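Local atomic coordinates of beta-n-acetylhexosaminidase (Streptococcus pneumoniae, PDB entry 4AZI), a protein that probably removes terminal beta-linked N-acetylglucosamine from glycans by hydrolysis, as an exo-acting family 20 glycoside hydrolase module of the pneumococcal enzyme StrH. Residues Asp41-Leu46 / Ile112-Ser117; Phe177-Asp182 / Pro224-Asp229. The protein carries 2 engineered substitutions. All coordinates share one frame; numbering follows the deposited sequence.

Interaction 1 of 2, residues Asp41-Leu46 / Ile112-Ser117; sequences DVHLLL and IPAINS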
ATOM      1  N   ASP A  41       9.118  -4.856  -0.003  1.00 11.46           N
ATOM      2  CA  ASP A  41       8.228  -3.969   0.758  1.00 11.56           C
ATOM      3  C   ASP A  41       6.916  -4.633   1.162  1.00 11.31           C
ATOM      4  O   ASP A  41       6.418  -5.509   0.455  1.00 10.97           O
ATOM      5  CB  ASP A  41       7.885  -2.724  -0.075  1.00 11.49           C
ATOM      6  CG  ASP A  41       9.113  -1.908  -0.453  1.00 11.88           C
ATOM      7  OD1 ASP A  41       9.529  -1.032   0.339  1.00 12.30           O
ATOM      8  OD2 ASP A  41       9.661  -2.144  -1.550  1.00 12.16           O
ATOM      9  N   VAL A  42       6.354  -4.174   2.282  1.00 11.25           N
ATOM     10  CA  VAL A  42       4.967  -4.460   2.647  1.00 11.16           C
ATOM     11  C   VAL A  42       4.165  -3.161   2.536  1.00 11.27           C
ATOM     12  O   VAL A  42       4.496  -2.161   3.180  1.00 11.32           O
ATOM     13  CB  VAL A  42       4.847  -5.060   4.075  1.00 11.41           C
ATOM     14  CG1 VAL A  42       3.393  -5.147   4.514  1.00 11.60           C
ATOM     15  CG2 VAL A  42       5.480  -6.440   4.136  1.00 11.21           C
ATOM     16  N   HIS A  43       3.131  -3.178   1.694  1.00 10.84           N
ATOM     17  CA  HIS A  43       2.231  -2.046   1.546  1.00 10.44           C
ATOM     18  C   HIS A  43       1.090  -2.249   2.486  1.00 10.31           C
ATOM     19  O   HIS A  43       0.352  -3.235   2.378  1.00 10.14           O
ATOM     20  CB  HIS A  43       1.742  -1.935   0.108  1.00 10.30           C
ATOM     21  CG  HIS A  43       0.754  -0.816  -0.125  1.00 10.51           C
ATOM     22  ND1 HIS A  43      -0.579  -0.999  -0.052  1.00 10.20           N
ATOM     23  CD2 HIS A  43       0.950   0.528  -0.449  1.00 10.31           C
ATOM     24  CE1 HIS A  43      -1.206   0.163  -0.315  1.00 10.32           C
ATOM     25  NE2 HIS A  43      -0.273   1.097  -0.558  1.00 10.32           N
ATOM     26  N   LEU A  44       0.944  -1.327   3.433  1.00 10.18           N
ATOM     27  CA  LEU A  44      -0.049  -1.486   4.486  1.00 10.28           C
ATOM     28  C   LEU A  44      -1.092  -0.364   4.513  1.00 10.18           C
ATOM     29  O   LEU A  44      -0.812   0.780   4.904  1.00  9.94           O
ATOM     30  CB  LEU A  44       0.633  -1.667   5.851  1.00 10.14           C
ATOM     31  CG  LEU A  44      -0.214  -2.149   7.043  1.00 10.35           C
ATOM     32  CD1 LEU A  44      -0.669  -3.598   6.895  1.00 10.35           C
ATOM     33  CD2 LEU A  44       0.546  -1.964   8.355  1.00 10.05           C
ATOM     34  N   LEU A  45      -2.303  -0.705   4.078  1.00 10.18           N
ATOM     35  CA  LEU A  45      -3.432   0.203   4.196  1.00 10.15           C
ATOM     36  C   LEU A  45      -3.858   0.213   5.654  1.00 10.34           C
ATOM     37  O   LEU A  45      -4.118  -0.844   6.252  1.00 10.29           O
ATOM     38  CB  LEU A  45      -4.587  -0.206   3.271  1.00 10.31           C
ATOM     39  CG  LEU A  45      -4.251  -0.200   1.779  1.00 10.39           C
ATOM     40  CD1 LEU A  45      -4.210  -1.622   1.227  1.00 10.43           C
ATOM     41  CD2 LEU A  45      -5.238   0.648   0.995  1.00 10.46           C
ATOM     42  N   LEU A  46      -3.865   1.410   6.231  1.00 10.46           N
ATOM     43  CA  LEU A  46      -4.230   1.610   7.621  1.00 10.33           C
ATOM     44  C   LEU A  46      -5.536   2.380   7.691  1.00 10.39           C
ATOM     45  O   LEU A  46      -6.367   2.132   8.563  1.00 10.53           O
ATOM     46  CB  LEU A  46      -3.109   2.338   8.376  1.00 10.24           C
ATOM     47  CG  LEU A  46      -1.817   1.528   8.539  1.00 10.06           C
ATOM     48  CD1 LEU A  46      -0.627   2.424   8.856  1.00  9.98           C
ATOM     49  CD2 LEU A  46      -1.982   0.438   9.593  1.00 10.15           C
ATOM     50  N   ILE A 112       5.295   0.496   3.402  1.00 10.75           N
ATOM     51  CA  ILE A 112       4.598   1.585   2.749  1.00 10.04           C
ATOM     52  C   ILE A 112       3.186   1.726   3.313  1.00  9.57           C
ATOM     53  O   ILE A 112       2.301   0.938   2.974  1.00  9.70           O
ATOM     54  CB  ILE A 112       4.517   1.415   1.213  1.00 10.16           C
ATOM     55  CG1 ILE A 112       5.878   1.064   0.602  1.00 10.23           C
ATOM     56  CG2 ILE A 112       3.938   2.676   0.577  1.00 10.07           C
ATOM     57  CD1 ILE A 112       5.805   0.647  -0.862  1.00 10.37           C
ATOM     58  N   PRO A 113       2.960   2.740   4.164  1.00  9.27           N
ATOM     59  CA  PRO A 113       1.603   2.983   4.664  1.00  9.13           C
ATOM     60  C   PRO A 113       0.674   3.646   3.646  1.00  9.08           C
ATOM     61  O   PRO A 113       1.117   4.484   2.838  1.00  9.23           O
ATOM     62  CB  PRO A 113       1.842   3.950   5.820  1.00  9.19           C
ATOM     63  CG  PRO A 113       3.045   4.737   5.391  1.00  9.04           C
ATOM     64  CD  PRO A 113       3.923   3.738   4.679  1.00  9.27           C
ATOM     65  N   ALA A 114      -0.609   3.294   3.719  1.00  9.06           N
ATOM     66  CA  ALA A 114      -1.677   4.006   3.018  1.00  8.94           C
ATOM     67  C   ALA A 114      -2.744   4.491   4.006  1.00  9.06           C
ATOM     68  O   ALA A 114      -3.168   3.731   4.898  1.00  9.07           O
ATOM     69  CB  ALA A 114      -2.305   3.126   1.942  1.00  8.87           C
ATOM     70  N   ILE A 115      -3.140   5.756   3.856  1.00  8.85           N
ATOM     71  CA  ILE A 115      -4.287   6.343   4.568  1.00  9.09           C
ATOM     72  C   ILE A 115      -5.178   6.984   3.516  1.00  8.90           C
ATOM     73  O   ILE A 115      -4.835   8.034   2.966  1.00  9.31           O
ATOM     74  CB  ILE A 115      -3.876   7.446   5.583  1.00  9.26           C
ATOM     75  CG1 ILE A 115      -2.825   6.952   6.593  1.00  9.49           C
ATOM     76  CG2 ILE A 115      -5.112   8.043   6.264  1.00  9.22           C
ATOM     77  CD1 ILE A 115      -3.315   5.934   7.608  1.00  9.98           C
ATOM     78  N   ASN A 116      -6.318   6.360   3.239  1.00  8.92           N
ATOM     79  CA  ASN A 116      -7.145   6.749   2.099  1.00  8.89           C
ATOM     80  C   ASN A 116      -8.048   7.942   2.355  1.00  8.86           C
ATOM     81  O   ASN A 116      -8.623   8.064   3.424  1.00  8.87           O
ATOM     82  CB  ASN A 116      -7.997   5.558   1.630  1.00  8.84           C
ATOM     83  CG  ASN A 116      -8.122   5.488   0.122  1.00  8.72           C
ATOM     84  OD1 ASN A 116      -7.965   6.495  -0.581  1.00  8.46           O
ATOM     85  ND2 ASN A 116      -8.386   4.293  -0.387  1.00  8.60           N
ATOM     86  N   SER A 117      -8.158   8.813   1.348  1.00  8.86           N
ATOM     87  CA  SER A 117      -9.127   9.914   1.291  1.00  8.83           C
ATOM     88  C   SER A 117      -9.061  10.415  -0.165  1.00  8.75           C
ATOM     89  O   SER A 117      -8.130  10.049  -0.883  1.00  8.56           O
ATOM     90  CB  SER A 117      -8.780  11.027   2.286  1.00  8.80           C
ATOM     91  OG  SER A 117      -7.588  11.704   1.910  1.00  9.15           O
TER
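Ile-112 meets His-43 and Asp-41 along one face of a pair of parallel strands. CG1 of Ile-112, anti to the carbonyl carbon (chi1 -48°) and with its arm extended, carries Ile-112 CD1 back along the neighbouring strand to lie 4.0 Å from CB of Asp-41, while the other branch, Ile-112 CG2, packs 3.8 Å from CD2 of His-43. A beta-branched residue suits this place because its two arms reach two partners at once. Ala-114 follows on the same face. Its methyl is small enough to sit between the end of the imidazole and the next side chain, with Ala-114 CB 3.8 Å from His-43 NE2 and 3.9 Å from Leu-45 CG. The buried imidazole uses both nitrogens, ND1 with Ser-14 and NE2 with Asn-178, in hydrogen bonds to strands 10-16 and 176-180. At the corner, CB of Leu-46 rests 3.7 Å from CD1 of Ile-115. The backbones are joined by a ladder of four hydrogen bonds, opening with Ile-112 N to Val-42 O at 2.8 Å and closing with Leu-46 N to Ala-114 O, also 2.8 Å. Pro-113 can be accommodated because its nitrogen is not called on by this ladder. Such parallel pairing, with His-43, Leu-45, Ile-112 and Ala-114 facing the barrel interior and Leu-46, Pro-113 and Ile-115 facing helix 153-170, is characteristic of neighbouring strands, here the second and third, of the TIM barrel.

Interaction 2 of 2, residues Phe177-Asp182 / Pro224-Asp229; sequences FNFGTD and PMAFND. With OAN (O-(2-acetamido-2-deoxy D-glucopyranosylidene) amino-N-phenylcarbamate), chain C.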
ATOM      1  N   PHE A 177       4.552   7.339   1.057  1.00  9.91           N
ATOM      2  CA  PHE A 177       3.241   7.468   1.703  1.00  9.80           C
ATOM      3  C   PHE A 177       2.139   7.451   0.649  1.00  9.58           C
ATOM      4  O   PHE A 177       2.111   8.302  -0.244  1.00  9.41           O
ATOM      5  CB  PHE A 177       3.152   8.752   2.549  1.00  9.93           C
ATOM      6  CG  PHE A 177       1.921   8.828   3.426  1.00 10.49           C
ATOM      7  CD1 PHE A 177       0.735   9.380   2.944  1.00 10.82           C
ATOM      8  CD2 PHE A 177       1.950   8.343   4.743  1.00 10.62           C
ATOM      9  CE1 PHE A 177      -0.400   9.448   3.752  1.00 11.18           C
ATOM     10  CE2 PHE A 177       0.824   8.422   5.552  1.00 10.83           C
ATOM     11  CZ  PHE A 177      -0.353   8.976   5.055  1.00 11.00           C
ATOM     12  N   ASN A 178       1.232   6.482   0.752  1.00  9.26           N
ATOM     13  CA  ASN A 178       0.111   6.371  -0.183  1.00  9.14           C
ATOM     14  C   ASN A 178      -1.149   7.066   0.344  1.00  8.88           C
ATOM     15  O   ASN A 178      -1.749   6.598   1.317  1.00  8.56           O
ATOM     16  CB  ASN A 178      -0.196   4.898  -0.491  1.00  9.22           C
ATOM     17  CG  ASN A 178      -1.213   4.726  -1.618  1.00  9.42           C
ATOM     18  OD1 ASN A 178      -1.618   5.690  -2.273  1.00  9.26           O
ATOM     19  ND2 ASN A 178      -1.630   3.478  -1.851  1.00  9.54           N
ATOM     20  N   PHE A 179      -1.537   8.165  -0.308  1.00  8.84           N
ATOM     21  CA  PHE A 179      -2.768   8.907   0.036  1.00  8.97           C
ATOM     22  C   PHE A 179      -4.036   8.457  -0.714  1.00  8.93           C
ATOM     23  O   PHE A 179      -5.132   8.987  -0.485  1.00  8.76           O
ATOM     24  CB  PHE A 179      -2.572  10.452   0.022  1.00  9.03           C
ATOM     25  CG  PHE A 179      -2.200  11.051  -1.312  1.00  9.17           C
ATOM     26  CD1 PHE A 179      -3.183  11.435  -2.223  1.00  9.36           C
ATOM     27  CD2 PHE A 179      -0.870  11.339  -1.621  1.00  9.21           C
ATOM     28  CE1 PHE A 179      -2.848  12.028  -3.433  1.00  9.28           C
ATOM     29  CE2 PHE A 179      -0.532  11.937  -2.835  1.00  9.34           C
ATOM     30  CZ  PHE A 179      -1.519  12.282  -3.739  1.00  9.28           C
ATOM     31  N   GLY A 180      -3.879   7.470  -1.595  1.00  8.86           N
ATOM     32  CA  GLY A 180      -5.013   6.733  -2.151  1.00  8.83           C
ATOM     33  C   GLY A 180      -5.729   7.449  -3.274  1.00  8.82           C
ATOM     34  O   GLY A 180      -5.193   7.563  -4.370  1.00  8.41           O
ATOM     35  N   THR A 181      -6.948   7.912  -2.972  1.00  8.83           N
ATOM     36  CA  THR A 181      -7.831   8.701  -3.858  1.00  8.79           C
ATOM     37  C   THR A 181      -8.643   7.882  -4.867  1.00  8.85           C
ATOM     38  O   THR A 181      -9.315   8.453  -5.730  1.00  8.67           O
ATOM     39  CB  THR A 181      -7.147   9.928  -4.541  1.00  8.81           C
ATOM     40  OG1 THR A 181      -6.292   9.491  -5.604  1.00  9.13           O
ATOM     41  CG2 THR A 181      -6.341  10.738  -3.542  1.00  8.83           C
ATOM     42  N   ASP A 182      -8.611   6.553  -4.742  1.00  8.81           N
ATOM     43  CA  ASP A 182      -9.359   5.704  -5.672  1.00  9.21           C
ATOM     44  C   ASP A 182     -10.862   5.854  -5.493  1.00  9.44           C
ATOM     45  O   ASP A 182     -11.324   6.320  -4.461  1.00  9.41           O
ATOM     46  CB  ASP A 182      -8.974   4.216  -5.545  1.00  8.95           C
ATOM     47  CG  ASP A 182      -9.055   3.694  -4.119  1.00  9.10           C
ATOM     48  OD1 ASP A 182      -8.622   4.410  -3.181  1.00  9.24           O
ATOM     49  OD2 ASP A 182      -9.520   2.547  -3.939  1.00  8.64           O
ATOM     50  N   PRO A 224       5.277  10.888  -2.508  1.00  8.65           N
ATOM     51  CA  PRO A 224       3.834  10.632  -2.546  1.00  9.23           C
ATOM     52  C   PRO A 224       3.458   9.495  -3.498  1.00  9.68           C
ATOM     53  O   PRO A 224       4.144   9.253  -4.484  1.00  9.69           O
ATOM     54  CB  PRO A 224       3.230  11.973  -2.994  1.00  9.09           C
ATOM     55  CG  PRO A 224       4.336  12.698  -3.674  1.00  8.94           C
ATOM     56  CD  PRO A 224       5.633  12.186  -3.119  1.00  8.83           C
ATOM     57  N   MET A 225       2.411   8.762  -3.147  1.00 10.45           N
ATOM     58  CA  MET A 225       1.855   7.755  -4.025  1.00 11.06           C
ATOM     59  C   MET A 225       0.345   7.881  -3.963  1.00 11.06           C
ATOM     60  O   MET A 225      -0.207   8.228  -2.918  1.00 10.86           O
ATOM     61  CB  MET A 225       2.300   6.346  -3.603  1.00 11.85           C
ATOM     62  CG  MET A 225       1.884   5.268  -4.601  1.00 13.00           C
ATOM     63  SD  MET A 225       2.679   3.661  -4.404  1.00 15.76           S
ATOM     64  CE  MET A 225       1.887   3.022  -2.939  1.00 13.54           C
ATOM     65  N   ALA A 226      -0.313   7.621  -5.092  1.00 10.91           N
ATOM     66  CA  ALA A 226      -1.774   7.582  -5.154  1.00 10.69           C
ATOM     67  C   ALA A 226      -2.205   6.532  -6.171  1.00 10.56           C
ATOM     68  O   ALA A 226      -1.419   6.153  -7.036  1.00 10.89           O
ATOM     69  CB  ALA A 226      -2.322   8.949  -5.545  1.00 10.57           C
ATOM     70  N   PHE A 227      -3.448   6.069  -6.076  1.00 10.47           N
ATOM     71  CA  PHE A 227      -4.001   5.197  -7.111  1.00 10.25           C
ATOM     72  C   PHE A 227      -4.289   6.017  -8.361  1.00 10.18           C
ATOM     73  O   PHE A 227      -4.434   7.231  -8.294  1.00 10.34           O
ATOM     74  CB  PHE A 227      -5.247   4.461  -6.627  1.00 10.02           C
ATOM     75  CG  PHE A 227      -4.980   3.505  -5.512  1.00 10.11           C
ATOM     76  CD1 PHE A 227      -4.140   2.413  -5.703  1.00  9.98           C
ATOM     77  CD2 PHE A 227      -5.546   3.707  -4.265  1.00 10.03           C
ATOM     78  CE1 PHE A 227      -3.874   1.538  -4.667  1.00 10.17           C
ATOM     79  CE2 PHE A 227      -5.290   2.835  -3.226  1.00 10.02           C
ATOM     80  CZ  PHE A 227      -4.447   1.755  -3.424  1.00 10.21           C
ATOM     81  N   ASN A 228      -4.354   5.351  -9.503  1.00 10.14           N
ATOM     82  CA  ASN A 228      -4.406   6.069 -10.776  1.00 10.06           C
ATOM     83  C   ASN A 228      -5.740   6.734 -11.109  1.00 10.16           C
ATOM     84  O   ASN A 228      -5.761   7.675 -11.895  1.00 10.16           O
ATOM     85  CB  ASN A 228      -3.982   5.146 -11.924  1.00  9.82           C
ATOM     86  CG  ASN A 228      -4.891   3.949 -12.069  1.00  9.99           C
ATOM     87  OD1 ASN A 228      -4.783   2.979 -11.321  1.00  9.70           O
ATOM     88  ND2 ASN A 228      -5.793   4.009 -13.042  1.00 10.03           N
ATOM     89  N   ASP A 229      -6.829   6.256 -10.501  1.00 10.63           N
ATOM     90  CA  ASP A 229      -8.212   6.633 -10.888  1.00 11.08           C
ATOM     91  C   ASP A 229      -8.433   8.119 -11.187  1.00 11.15           C
ATOM     92  O   ASP A 229      -8.944   8.479 -12.248  1.00 11.20           O
ATOM     93  CB  ASP A 229      -9.229   6.236  -9.805  1.00 11.16           C
ATOM     94  CG  ASP A 229      -9.105   4.792  -9.368  1.00 11.36           C
ATOM     95  OD1 ASP A 229      -7.976   4.313  -9.147  1.00 11.23           O
ATOM     96  OD2 ASP A 229     -10.155   4.145  -9.212  1.00 11.94           O
TER
HETATM   97  CAH OAN C2038      -7.575   0.769  -5.900  1.00 10.13           C
HETATM   98  CAG OAN C2038      -8.497  -0.439  -5.679  1.00 10.25           C
HETATM   99  OAN OAN C2038      -8.135  -1.558  -6.013  1.00 10.06           O
HETATM  100  NAI OAN C2038      -9.679  -0.164  -5.125  1.00 10.69           N
HETATM  101  CAB OAN C2038     -10.717  -1.168  -4.807  1.00 11.33           C
HETATM  102  CAC OAN C2038     -10.410  -1.814  -3.455  1.00 11.22           C
HETATM  103  OAJ OAN C2038     -10.893  -0.968  -2.404  1.00 11.11           O
HETATM  104  CAD OAN C2038     -11.050  -3.190  -3.343  1.00 11.61           C
HETATM  105  OAK OAN C2038     -10.739  -3.703  -2.056  1.00 11.78           O
HETATM  106  CAE OAN C2038     -10.463  -4.113  -4.422  1.00 11.69           C
HETATM  107  CAF OAN C2038     -11.061  -5.523  -4.455  1.00 12.02           C
HETATM  108  OAM OAN C2038     -12.443  -5.470  -4.821  1.00 12.22           O
HETATM  109  OAL OAN C2038     -10.571  -3.555  -5.760  1.00 11.82           O
HETATM  110  CAA OAN C2038     -10.865  -2.228  -5.919  1.00 11.89           C
HETATM  111  NAY OAN C2038     -11.285  -1.856  -7.109  1.00 13.01           N
HETATM  112  OAQ OAN C2038     -11.396  -2.845  -8.041  1.00 14.48           O
HETATM  113  CAP OAN C2038     -12.386  -2.644  -8.962  1.00 14.97           C
HETATM  114  OAR OAN C2038     -12.526  -3.442  -9.890  1.00 14.75           O
HETATM  115  NAO OAN C2038     -13.165  -1.566  -8.785  1.00 16.09           N
HETATM  116  CAS OAN C2038     -14.157  -1.178  -9.602  1.00 17.22           C
HETATM  117  CAT OAN C2038     -14.156   0.142 -10.051  1.00 17.14           C
HETATM  118  CAU OAN C2038     -15.164   0.603 -10.898  1.00 17.41           C
HETATM  119  CAV OAN C2038     -16.180  -0.260 -11.304  1.00 17.79           C
HETATM  120  CAW OAN C2038     -16.191  -1.588 -10.856  1.00 17.97           C
HETATM  121  CAX OAN C2038     -15.183  -2.049 -10.004  1.00 17.48           C
HETATM  122  O   HOH W   1      -7.101   7.828  -7.815  1.00  9.93           O
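Phe-227 and Asp-182 lie side by side at the acetamido group of the bound inhibitor OAN. The methyl carbon CAH of OAN stands over the centre of the Phe-227 ring, 3.8 Å from Phe-227 CG. Asp-182 OD2 accepts a hydrogen bond of 3.0 Å from the amide nitrogen NAI of OAN. The carboxylate and ring planes are 62° apart, with Asp-182 OD1 3.3 Å from Phe-227 CD2. Asp-182 CG lies between its own backbone N and carbonyl carbon (chi1 52°), leaving OD2 for the ligand while OD1 is held by Asn-116. Behind it, the carboxylate of Asp-229 packs against CA and CB of Asp-182 and is itself bonded to Tyr-257 and Trp-250.

The next shell positions the backbone that carries the ring. Phe-227 N donates to Gly-180 O, and water 1 bridges Thr-181 OG1 and Phe-227 O. The positive phi of Gly-180 (80°), just ahead of Asp-182, suits glycine. Asn-178 ND2 lies 3.7 Å from Phe-227 CZ, while Asn-178 OD1 accepts from Gly-180 N at 3.0 Å, forming an Asx turn; Met-225 CE packs on Asn-178 CB. Parallel strands 176-180 and 223-227, the fourth and fifth of the barrel, are joined by Met-225 N to Phe-177 O and Phe-179 N to Met-225 O. On the other side, Ala-226 CB makes a CH-pi contact over the Phe-179 ring, 4.1 Å from its centroid, with Pro-224 CB at the ring edge. Phe-179 and Pro-224 also touch helix 203-219, where apolar groups fit the barrel exterior.

An apolar platform for the methyl beside an acceptor for N-H thus suits recognition of an N-acetyl group. In family 20 enzymes the equivalent aspartate orients and polarises the acetamide for substrate-assisted catalysis, a role probably shared by Asp-182.

In the fold
From the N terminus, the chain enters the barrel on strand 10-16 and passes helix 24-37 before interaction 1 joins strand 41-45 to strand 110-117, closing an excursion of 65 residues that includes helices 69-83 and 94-106. Interaction 2 follows in series: strand 176-180 pairs with 223-227 after an excursion of 41 residues that includes helix 203-219. The two loops neither nest nor cross. They meet between strands 110-117 and 176-180, neighbours in the barrel, where Pro-113 O probably bonds to Asn-178 N. Four consecutive strands, the second to the fifth, are thereby linked into one wall, and segment 112-117, through Asn-116, holds a pocket residue of interaction 2.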